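PDB 4U8T: ZYRO0G01672p, which carries a YTH domain that binds RNA containing N6-methyladenosine and probably acts as a reader of this mark in mRNA. Local coordinates for residues S49-N55 with R107-F112. Residues are numbered along the deposited sequence; the frame is centred on the assembly and turned at random.
Sequences SSTFYGN and RYRHAF. With nucleotides of chain G.
The N6-methyladenosine pocket of the YTH domain is formed partly here. Ser-49 O accepts a 2.8 Å hydrogen bond from N6 of 6MZ4 of chain G, the nitrogen that carries the methyl group. The Tyr-108 ring lays one face over the same base, with its OH 3.3 Å from C4 of 6MZ4. Ser-49 is extended, chi1 t, with its CA 4.4 Å from Ala-111 CA. Its OG donates a very short 2.5 Å bond to His-110 O. Two bonds tie the first turn of helix 52-63 to the residues just before it. Ser-50 N donates to Asn-55 OD1 (2.8 Å), which also meets the Phe-112 ring edge at CE2 (3.8 Å). Thr-51 is the N-cap; its p rotamer puts OG1 2.9 Å from Gly-54 N, which donates to it. Thr-51 CG2 lies over the Arg-107 guanidinium, 3.8 Å from NH2. Outside the pocket, Tyr-53 CB packs 3.3 Å from C5 of G3 of chain G. The contact joins this helix end to the loop leading into strand 111-123; Phe-112 packs on Met-89 and Leu-93 of strand 82-94.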
# COMPACT_ATOMS: atom_id res chain seq x y z
N SER A 49 -8.25 -4.05 -4.05
CA SER A 49 -9.47 -4.00 -3.29
C SER A 49 -9.18 -4.42 -1.87
O SER A 49 -8.30 -5.21 -1.61
CB SER A 49 -10.50 -4.90 -3.92
OG SER A 49 -11.69 -4.84 -3.17
N SER A 50 -9.91 -3.86 -0.93
CA SER A 50 -9.74 -4.22 0.46
C SER A 50 -10.98 -4.91 0.96
O SER A 50 -11.80 -5.36 0.18
CB SER A 50 -9.43 -2.99 1.27
OG SER A 50 -9.25 -3.30 2.62
N THR A 51 -11.14 -4.99 2.26
CA THR A 51 -12.35 -5.58 2.80
C THR A 51 -13.53 -4.67 2.68
O THR A 51 -13.43 -3.57 2.17
CB THR A 51 -12.18 -5.94 4.25
OG1 THR A 51 -11.77 -4.77 4.97
CG2 THR A 51 -11.14 -7.00 4.41
N PHE A 52 -14.68 -5.14 3.15
CA PHE A 52 -15.87 -4.32 3.18
C PHE A 52 -15.62 -3.03 3.91
O PHE A 52 -15.83 -1.97 3.36
CB PHE A 52 -17.01 -5.09 3.83
CG PHE A 52 -18.25 -4.29 4.01
CD1 PHE A 52 -19.14 -4.12 2.96
CD2 PHE A 52 -18.55 -3.71 5.22
CE1 PHE A 52 -20.26 -3.37 3.12
CE2 PHE A 52 -19.68 -2.97 5.37
CZ PHE A 52 -20.54 -2.81 4.32
N TYR A 53 -15.12 -3.13 5.14
CA TYR A 53 -14.83 -1.97 5.98
C TYR A 53 -13.57 -1.22 5.54
O TYR A 53 -13.52 -0.00 5.61
CB TYR A 53 -14.64 -2.42 7.40
CG TYR A 53 -15.88 -2.82 8.11
CD1 TYR A 53 -16.84 -1.89 8.45
CD2 TYR A 53 -16.10 -4.14 8.46
CE1 TYR A 53 -17.97 -2.25 9.13
CE2 TYR A 53 -17.22 -4.51 9.13
CZ TYR A 53 -18.16 -3.57 9.47
OH TYR A 53 -19.28 -3.94 10.14
N GLY A 54 -12.58 -1.97 5.10
CA GLY A 54 -11.34 -1.44 4.58
C GLY A 54 -11.51 -0.57 3.37
O GLY A 54 -10.88 0.46 3.26
N ASN A 55 -12.35 -1.01 2.44
CA ASN A 55 -12.72 -0.20 1.30
C ASN A 55 -13.42 1.06 1.67
O ASN A 55 -13.15 2.09 1.10
CB ASN A 55 -13.62 -0.97 0.34
CG ASN A 55 -12.85 -1.84 -0.58
OD1 ASN A 55 -11.66 -1.69 -0.72
ND2 ASN A 55 -13.52 -2.74 -1.23
N ARG A 107 -14.84 -12.56 -2.43
CA ARG A 107 -14.98 -11.57 -1.36
C ARG A 107 -14.76 -10.10 -1.77
O ARG A 107 -15.21 -9.18 -1.10
CB ARG A 107 -13.98 -11.93 -0.28
CG ARG A 107 -14.20 -11.32 1.05
CD ARG A 107 -12.94 -11.52 1.84
NE ARG A 107 -13.05 -11.02 3.20
CZ ARG A 107 -12.04 -11.01 4.06
NH1 ARG A 107 -10.85 -11.38 3.66
NH2 ARG A 107 -12.20 -10.56 5.30
N TYR A 108 -14.06 -9.89 -2.88
CA TYR A 108 -13.67 -8.57 -3.35
C TYR A 108 -14.48 -8.15 -4.54
O TYR A 108 -14.03 -8.27 -5.67
CB TYR A 108 -12.18 -8.55 -3.67
CG TYR A 108 -11.39 -9.15 -2.55
CD1 TYR A 108 -11.19 -8.46 -1.38
CD2 TYR A 108 -10.91 -10.43 -2.64
CE1 TYR A 108 -10.51 -9.01 -0.35
CE2 TYR A 108 -10.23 -10.98 -1.61
CZ TYR A 108 -10.03 -10.27 -0.48
OH TYR A 108 -9.36 -10.83 0.56
N ARG A 109 -15.69 -7.66 -4.32
CA ARG A 109 -16.57 -7.38 -5.43
C ARG A 109 -16.38 -5.99 -6.01
O ARG A 109 -16.78 -5.73 -7.13
CB ARG A 109 -18.01 -7.54 -4.96
CG ARG A 109 -18.26 -8.88 -4.32
CD ARG A 109 -19.45 -9.59 -4.93
NE ARG A 109 -19.70 -10.87 -4.27
CZ ARG A 109 -18.95 -11.95 -4.44
NH1 ARG A 109 -17.89 -11.89 -5.25
NH2 ARG A 109 -19.22 -13.08 -3.80
N HIS A 110 -15.72 -5.12 -5.28
CA HIS A 110 -15.41 -3.80 -5.81
C HIS A 110 -13.93 -3.57 -5.74
O HIS A 110 -13.25 -4.24 -4.99
CB HIS A 110 -16.17 -2.73 -5.04
CG HIS A 110 -17.61 -3.07 -4.82
ND1 HIS A 110 -18.49 -3.25 -5.86
CD2 HIS A 110 -18.31 -3.28 -3.69
CE1 HIS A 110 -19.68 -3.55 -5.37
NE2 HIS A 110 -19.59 -3.58 -4.05
N ALA A 111 -13.42 -2.62 -6.49
CA ALA A 111 -12.00 -2.33 -6.44
C ALA A 111 -11.77 -0.94 -6.90
O ALA A 111 -12.64 -0.33 -7.45
CB ALA A 111 -11.22 -3.29 -7.31
N PHE A 112 -10.56 -0.45 -6.71
CA PHE A 112 -10.22 0.87 -7.20
C PHE A 112 -8.91 0.81 -7.95
O PHE A 112 -8.14 -0.11 -7.76
CB PHE A 112 -10.13 1.86 -6.04
CG PHE A 112 -9.33 1.38 -4.87
CD1 PHE A 112 -7.95 1.53 -4.85
CD2 PHE A 112 -9.94 0.80 -3.78
CE1 PHE A 112 -7.23 1.10 -3.80
CE2 PHE A 112 -9.22 0.37 -2.71
CZ PHE A 112 -7.86 0.52 -2.72
C2 6MZ G 4 -6.10 -10.81 -0.30
C4 6MZ G 4 -6.55 -9.41 1.51
C5 6MZ G 4 -7.01 -8.38 0.59
O1P 6MZ G 4 -11.68 -10.94 7.24
O2P 6MZ G 4 -10.07 -11.09 9.18
N9 6MZ G 4 -6.68 -8.90 2.73
N3 6MZ G 4 -6.11 -10.58 1.00
N1 6MZ G 4 -6.51 -9.92 -1.19
C6 6MZ G 4 -6.97 -8.71 -0.84
N6 6MZ G 4 -7.37 -7.83 -1.76
C9 6MZ G 4 -7.44 -8.23 -3.14
N7 6MZ G 4 -7.38 -7.34 1.34
C8 6MZ G 4 -7.19 -7.68 2.63
O5' 6MZ G 4 -9.38 -10.34 6.89
C5' 6MZ G 4 -8.42 -9.30 6.88
C4' 6MZ G 4 -7.22 -9.70 6.09
O4' 6MZ G 4 -7.54 -9.71 4.71
C1' 6MZ G 4 -6.37 -9.61 3.97
C2' 6MZ G 4 -5.33 -8.92 4.83
O2' 6MZ G 4 -4.23 -9.81 4.95
C3' 6MZ G 4 -6.02 -8.77 6.18
O3' 6MZ G 4 -5.16 -9.13 7.23
P 6MZ G 4 -10.54 -10.39 7.97
P G G 3 -15.64 -9.46 10.74
OP1 G G 3 -15.60 -10.91 10.93
OP2 G G 3 -15.35 -8.52 11.83
O5' G G 3 -14.56 -9.26 9.62
C5' G G 3 -14.44 -8.04 8.92
C4' G G 3 -13.13 -7.98 8.18
O4' G G 3 -12.89 -6.60 7.84
C3' G G 3 -11.94 -8.41 9.04
O3' G G 3 -10.90 -8.85 8.19
C2' G G 3 -11.51 -7.11 9.67
O2' G G 3 -10.18 -7.08 10.09
C1' G G 3 -11.74 -6.13 8.52
N9 G G 3 -11.96 -4.76 8.97
C8 G G 3 -11.34 -3.65 8.48
N7 G G 3 -11.71 -2.55 9.05
C5 G G 3 -12.65 -2.97 9.98
C6 G G 3 -13.41 -2.24 10.90
O6 G G 3 -13.42 -1.04 11.09
N1 G G 3 -14.23 -3.06 11.65
C2 G G 3 -14.31 -4.41 11.53
N2 G G 3 -15.15 -5.06 12.32
N3 G G 3 -13.62 -5.09 10.68
C4 G G 3 -12.82 -4.33 9.94
O HOH W 1 -15.00 -8.40 3.78